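Local coordinates for COG1633: Uncharacterized conserved protein (Magnetospirillum magnetotacticum, PDB 2OH3), which is a rubrerythrin-like protein of uncharacterized function that binds zinc within a four-helix bundle of the ferritin type, and may have a redox or metal-handling role, at residues A11-L16 and D55-R60; T51-E56 and A129-E134. All blocks are in the same frame, centred on the assembly; numbering follows the deposited sequence.

Interaction 1 of 2, residues A11-L16 and D55-R60; sequences AHAIAL and DEIKQR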
loop_
_atom_site.group_PDB
_atom_site.type_symbol
_atom_site.label_atom_id
_atom_site.label_comp_id
_atom_site.label_asym_id
_atom_site.label_seq_id
_atom_site.Cartn_x
_atom_site.Cartn_y
_atom_site.Cartn_z
ATOM N N ALA A 11 -7.437 16.418 -2.493
ATOM C CA ALA A 11 -6.555 15.543 -1.706
ATOM C C ALA A 11 -6.601 14.132 -2.222
ATOM O O ALA A 11 -5.555 13.469 -2.341
ATOM C CB ALA A 11 -6.906 15.585 -0.201
ATOM N N HIS A 12 -7.799 13.660 -2.550
ATOM C CA HIS A 12 -7.938 12.341 -3.134
ATOM C C HIS A 12 -7.233 12.271 -4.491
ATOM O O HIS A 12 -6.394 11.407 -4.756
ATOM C CB HIS A 12 -9.403 11.950 -3.281
ATOM C CG HIS A 12 -9.971 11.267 -2.081
ATOM N ND1 HIS A 12 -10.444 11.958 -0.977
ATOM C CD2 HIS A 12 -10.181 9.953 -1.820
ATOM C CE1 HIS A 12 -10.903 11.098 -0.085
ATOM N NE2 HIS A 12 -10.751 9.878 -0.569
ATOM N N ALA A 13 -7.540 13.208 -5.355
ATOM C CA ALA A 13 -6.941 13.222 -6.665
ATOM C C ALA A 13 -5.412 13.251 -6.640
ATOM O O ALA A 13 -4.773 12.511 -7.394
ATOM C CB ALA A 13 -7.516 14.384 -7.481
ATOM N N ILE A 14 -4.803 14.082 -5.791
ATOM C CA ILE A 14 -3.353 14.145 -5.702
ATOM C C ILE A 14 -2.788 12.804 -5.229
ATOM O O ILE A 14 -1.763 12.321 -5.708
ATOM C CB ILE A 14 -2.878 15.233 -4.721
ATOM C CG1 ILE A 14 -3.146 16.595 -5.309
ATOM C CG2 ILE A 14 -1.387 15.135 -4.488
ATOM C CD1 ILE A 14 -2.878 17.740 -4.335
ATOM N N ALA A 15 -3.434 12.236 -4.241
ATOM C CA ALA A 15 -2.932 11.019 -3.650
ATOM C C ALA A 15 -3.032 9.897 -4.650
ATOM O O ALA A 15 -2.122 9.073 -4.735
ATOM C CB ALA A 15 -3.666 10.709 -2.362
ATOM N N LEU A 16 -4.129 9.857 -5.395
ATOM C CA LEU A 16 -4.348 8.822 -6.414
ATOM C C LEU A 16 -3.285 8.882 -7.485
ATOM O O LEU A 16 -2.813 7.850 -7.940
ATOM C CB LEU A 16 -5.739 8.913 -7.071
ATOM C CG LEU A 16 -6.932 8.438 -6.207
ATOM C CD1 LEU A 16 -8.310 8.840 -6.788
ATOM C CD2 LEU A 16 -6.901 6.918 -5.929
ATOM N N ASP A 55 0.484 17.336 -11.439
ATOM C CA ASP A 55 0.975 18.715 -11.383
ATOM C C ASP A 55 -0.188 19.708 -11.533
ATOM O O ASP A 55 -0.240 20.719 -10.833
ATOM C CB ASP A 55 2.049 18.977 -12.447
ATOM C CG ASP A 55 3.421 18.356 -12.089
ATOM O OD1 ASP A 55 3.677 17.979 -10.917
ATOM O OD2 ASP A 55 4.247 18.250 -13.011
ATOM N N GLU A 56 -1.124 19.377 -12.424
ATOM C CA GLU A 56 -2.338 20.171 -12.604
ATOM C C GLU A 56 -3.143 20.237 -11.313
ATOM O O GLU A 56 -3.578 21.315 -10.909
ATOM C CB GLU A 56 -3.208 19.610 -13.745
ATOM C CG GLU A 56 -3.082 20.380 -15.063
ATOM C CD GLU A 56 -4.068 19.895 -16.117
ATOM O OE1 GLU A 56 -5.289 20.008 -15.878
ATOM O OE2 GLU A 56 -3.630 19.394 -17.182
ATOM N N ILE A 57 -3.339 19.084 -10.675
ATOM C CA ILE A 57 -4.093 19.004 -9.433
ATOM C C ILE A 57 -3.373 19.776 -8.325
ATOM O O ILE A 57 -4.015 20.449 -7.524
ATOM C CB ILE A 57 -4.382 17.531 -9.041
ATOM C CG1 ILE A 57 -5.195 16.874 -10.132
ATOM C CG2 ILE A 57 -5.166 17.458 -7.749
ATOM C CD1 ILE A 57 -5.111 15.384 -10.120
ATOM N N LYS A 58 -2.043 19.719 -8.309
ATOM C CA LYS A 58 -1.248 20.452 -7.321
ATOM C C LYS A 58 -1.398 21.974 -7.452
ATOM O O LYS A 58 -1.457 22.691 -6.436
ATOM C CB LYS A 58 0.220 20.052 -7.411
ATOM C CG LYS A 58 0.466 18.674 -6.754
ATOM C CD LYS A 58 1.850 18.074 -7.098
ATOM C CE LYS A 58 2.001 16.641 -6.545
ATOM N NZ LYS A 58 3.383 16.126 -6.790
ATOM N N GLN A 59 -1.456 22.458 -8.694
ATOM C CA GLN A 59 -1.710 23.872 -8.934
ATOM C C GLN A 59 -3.084 24.250 -8.365
ATOM O O GLN A 59 -3.200 25.221 -7.645
ATOM C CB GLN A 59 -1.555 24.231 -10.416
ATOM C CG GLN A 59 -0.120 24.643 -10.781
ATOM C CD GLN A 59 0.224 26.067 -10.353
ATOM O OE1 GLN A 59 1.128 26.285 -9.537
ATOM N NE2 GLN A 59 -0.497 27.048 -10.899
ATOM N N ARG A 60 -4.106 23.452 -8.627
ATOM C CA ARG A 60 -5.442 23.721 -8.061
ATOM C C ARG A 60 -5.451 23.788 -6.516
ATOM O O ARG A 60 -6.120 24.644 -5.888
ATOM C CB ARG A 60 -6.440 22.640 -8.526
ATOM C CG ARG A 60 -6.654 22.591 -10.005
ATOM C CD ARG A 60 -7.734 21.549 -10.368
ATOM N NE ARG A 60 -7.856 21.462 -11.825
ATOM C CZ ARG A 60 -8.486 22.340 -12.588
ATOM N NH1 ARG A 60 -9.112 23.387 -12.054
ATOM N NH2 ARG A 60 -8.507 22.176 -13.899
#
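Ile-14 and Ile-57 share one side-chain shape: in each, CG2 stands anti to the backbone N while CG1 lies beside it, with chi1 at -71° in Ile-14 and -60° in Ile-57. On two helices running nearly antiparallel, the short segments at 151° with axes 9.2 Å apart at their closest, the same shape presents different branches to the partner. Ile-14 offers its longer branch, and its CG1 meets the CG2 methyl of Ile-57 at 3.3 Å, closer than usual for two carbons. The two isoleucines lie alongside one another, their longer branches pointing opposite ways. Beyond CG1, the CD1 of Ile-14 continues past that methyl at 4.1 Å and comes alongside the aliphatic stem of Lys-58, whose CG lies 4.2 Å from it at the margin of the contact.

The longer branch of Ile-57 reaches the other way, toward Ala-13. The Ala-13 side chain contributes a single methyl, whose CB faces two methyls of Ile-57, 3.7 Å from CD1 and 3.9 Å from CG2. Phe-131 of helix 122-148 packs on both Ala-13 and Ile-57, whereas Leu-66 covers Ile-14 from the loop side.

Helices 6-33 and 37-61 are successive members of the bundle, joined by a short turn. Between these two segments the side-chain pairing is purely aliphatic, so shape fit and burial of apolar surface, not directed polar bonds, join the start of helix 6-33 to the end of helix 37-61, at the end of this antiparallel alpha-hairpin away from its turn.

Interaction 2 of 2, residues T51-E56 and A129-E134; sequences TLHGDE and ADFAAE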
loop_
_atom_site.group_PDB
_atom_site.type_symbol
_atom_site.label_atom_id
_atom_site.label_comp_id
_atom_site.label_asym_id
_atom_site.label_seq_id
_atom_site.Cartn_x
_atom_site.Cartn_y
_atom_site.Cartn_z
ATOM N N THR A 51 2.314 12.233 -13.557
ATOM C CA THR A 51 3.088 13.400 -13.236
ATOM C C THR A 51 2.453 14.673 -13.760
ATOM O O THR A 51 2.347 15.658 -13.023
ATOM C CB THR A 51 4.479 13.249 -13.815
ATOM O OG1 THR A 51 5.060 12.080 -13.234
ATOM C CG2 THR A 51 5.316 14.458 -13.537
ATOM N N LEU A 52 2.051 14.652 -15.029
ATOM C CA LEU A 52 1.443 15.812 -15.674
ATOM C C LEU A 52 0.125 16.205 -15.035
ATOM O O LEU A 52 -0.108 17.373 -14.714
ATOM C CB LEU A 52 1.236 15.542 -17.168
ATOM C CG LEU A 52 2.507 15.474 -18.003
ATOM C CD1 LEU A 52 2.162 15.075 -19.409
ATOM C CD2 LEU A 52 3.233 16.813 -18.005
ATOM N N HIS A 53 -0.725 15.212 -14.840
ATOM C CA HIS A 53 -2.017 15.382 -14.207
ATOM C C HIS A 53 -1.914 15.768 -12.724
ATOM O O HIS A 53 -2.591 16.683 -12.251
ATOM C CB HIS A 53 -2.857 14.079 -14.331
ATOM C CG HIS A 53 -4.326 14.309 -14.171
ATOM N ND1 HIS A 53 -5.108 13.627 -13.259
ATOM C CD2 HIS A 53 -5.153 15.193 -14.792
ATOM C CE1 HIS A 53 -6.354 14.072 -13.336
ATOM N NE2 HIS A 53 -6.410 15.016 -14.260
ATOM N N GLY A 54 -1.075 15.051 -11.998
ATOM C CA GLY A 54 -0.760 15.411 -10.631
ATOM C C GLY A 54 -0.320 16.851 -10.496
ATOM O O GLY A 54 -0.684 17.511 -9.523
ATOM N N ASP A 55 0.484 17.336 -11.439
ATOM C CA ASP A 55 0.975 18.715 -11.383
ATOM C C ASP A 55 -0.188 19.708 -11.533
ATOM O O ASP A 55 -0.240 20.719 -10.833
ATOM C CB ASP A 55 2.049 18.977 -12.447
ATOM C CG ASP A 55 3.421 18.356 -12.089
ATOM O OD1 ASP A 55 3.677 17.979 -10.917
ATOM O OD2 ASP A 55 4.247 18.250 -13.011
ATOM N N GLU A 56 -1.124 19.377 -12.424
ATOM C CA GLU A 56 -2.338 20.171 -12.604
ATOM C C GLU A 56 -3.143 20.237 -11.313
ATOM O O GLU A 56 -3.578 21.315 -10.909
ATOM C CB GLU A 56 -3.208 19.610 -13.745
ATOM C CG GLU A 56 -3.082 20.380 -15.063
ATOM C CD GLU A 56 -4.068 19.895 -16.117
ATOM O OE1 GLU A 56 -5.289 20.008 -15.878
ATOM O OE2 GLU A 56 -3.630 19.394 -17.182
ATOM N N ALA A 129 -16.351 14.371 -12.998
ATOM C CA ALA A 129 -16.788 13.842 -14.300
ATOM C C ALA A 129 -15.700 13.853 -15.361
ATOM O O ALA A 129 -15.561 12.910 -16.108
ATOM C CB ALA A 129 -17.967 14.609 -14.785
ATOM N N ASP A 130 -14.949 14.945 -15.425
ATOM C CA ASP A 130 -13.852 15.072 -16.341
ATOM C C ASP A 130 -12.825 14.015 -16.035
ATOM O O ASP A 130 -12.401 13.299 -16.943
ATOM C CB ASP A 130 -13.231 16.477 -16.263
ATOM C CG ASP A 130 -14.109 17.554 -16.904
ATOM O OD1 ASP A 130 -15.096 17.238 -17.596
ATOM O OD2 ASP A 130 -13.802 18.741 -16.714
ATOM N N PHE A 131 -12.447 13.886 -14.762
ATOM C CA PHE A 131 -11.387 12.946 -14.373
ATOM C C PHE A 131 -11.831 11.494 -14.591
ATOM O O PHE A 131 -11.045 10.683 -15.062
ATOM C CB PHE A 131 -10.951 13.121 -12.921
ATOM C CG PHE A 131 -10.175 14.395 -12.639
ATOM C CD1 PHE A 131 -9.963 15.373 -13.613
ATOM C CD2 PHE A 131 -9.734 14.636 -11.371
ATOM C CE1 PHE A 131 -9.297 16.564 -13.301
ATOM C CE2 PHE A 131 -9.063 15.811 -11.048
ATOM C CZ PHE A 131 -8.869 16.783 -12.019
ATOM N N ALA A 132 -13.083 11.180 -14.261
ATOM C CA ALA A 132 -13.658 9.837 -14.504
ATOM C C ALA A 132 -13.664 9.441 -15.986
ATOM O O ALA A 132 -13.347 8.291 -16.315
ATOM C CB ALA A 132 -15.022 9.783 -13.993
ATOM N N ALA A 133 -14.034 10.371 -16.871
ATOM C CA ALA A 133 -14.039 10.116 -18.309
ATOM C C ALA A 133 -12.643 9.772 -18.817
ATOM O O ALA A 133 -12.486 8.863 -19.638
ATOM C CB ALA A 133 -14.621 11.317 -19.086
ATOM N N GLU A 134 -11.636 10.504 -18.353
ATOM C CA GLU A 134 -10.269 10.184 -18.755
ATOM C C GLU A 134 -9.775 8.846 -18.175
ATOM O O GLU A 134 -9.110 8.093 -18.879
ATOM C CB GLU A 134 -9.300 11.320 -18.396
ATOM C CG GLU A 134 -7.833 11.070 -18.785
ATOM C CD GLU A 134 -7.491 11.333 -20.246
ATOM O OE1 GLU A 134 -8.222 12.071 -20.943
ATOM O OE2 GLU A 134 -6.451 10.808 -20.689
#
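His-53 and Phe-131 meet as a T-shaped (edge-to-face) aromatic pair, with the imidazole supplying the edge and the phenyl ring the face. The ring planes stand at 74° and the centroids are 4.5 Å apart. CE1 of His-53 lies 3.6 Å above the phenyl plane, over the ring centre, while NE2 of His-53 is displaced toward one side and comes 3.4 Å from CE1 of Phe-131. The imidazole therefore lowers its CE1–NE2 side onto the pi face.

The torsions bring both rings into the space between the helices. In His-53, CG is anti to the backbone N (chi1 -159°), which extends the ring across toward helix 122-148. In Phe-131, CG lies opposite the carbonyl carbon (chi1 -70°), and the ring reaches in so that one face meets the imidazole; the backbones stay well separated, with the CA atoms of His-53 and Phe-131 9.7 Å apart.

A second shell holds the pair. ND1 of His-53 is hydrogen-bonded to OE2 of Glu-17, which limits turning of the imidazole, and the ring of Phe-49 also meets it. Tyr-112 makes an edge-to-face pair with Phe-131. Cutting Phe-131 back to an alanine is likely to leave the CE1–NE2 edge of His-53 without its aromatic face and open a gap beside Tyr-112 and Ile-57.

All four helices of the bundle contribute side chains around this pair: His-53 comes from helix 37-61, Phe-131 from helix 122-148, Glu-17 from helix 6-33 and Tyr-112 from helix 94-118.

How the interactions relate
Helix 37-61 carries one side of both interactions, whose centres are 8 Å apart; their segments overlap at Asp-55 and Glu-56, which carry no contact in either. Phe-131 joins them directly: its CE2 lies 4.1 Å from CD1 of Ile-57 and also 4.1 Å from CB of Ala-13, so the aliphatic packing of interaction 1 runs into the aromatic pair of interaction 2. The bound zinc ion, at a site containing Glu-105, Glu-135 and His-138, is about 8 Å from the side chain of His-53 and about 10 Å from that of Ile-57. A bound imidazole, probably from the crystallisation liquor, lies nearer still to the His-53 side chain, at about 6 Å.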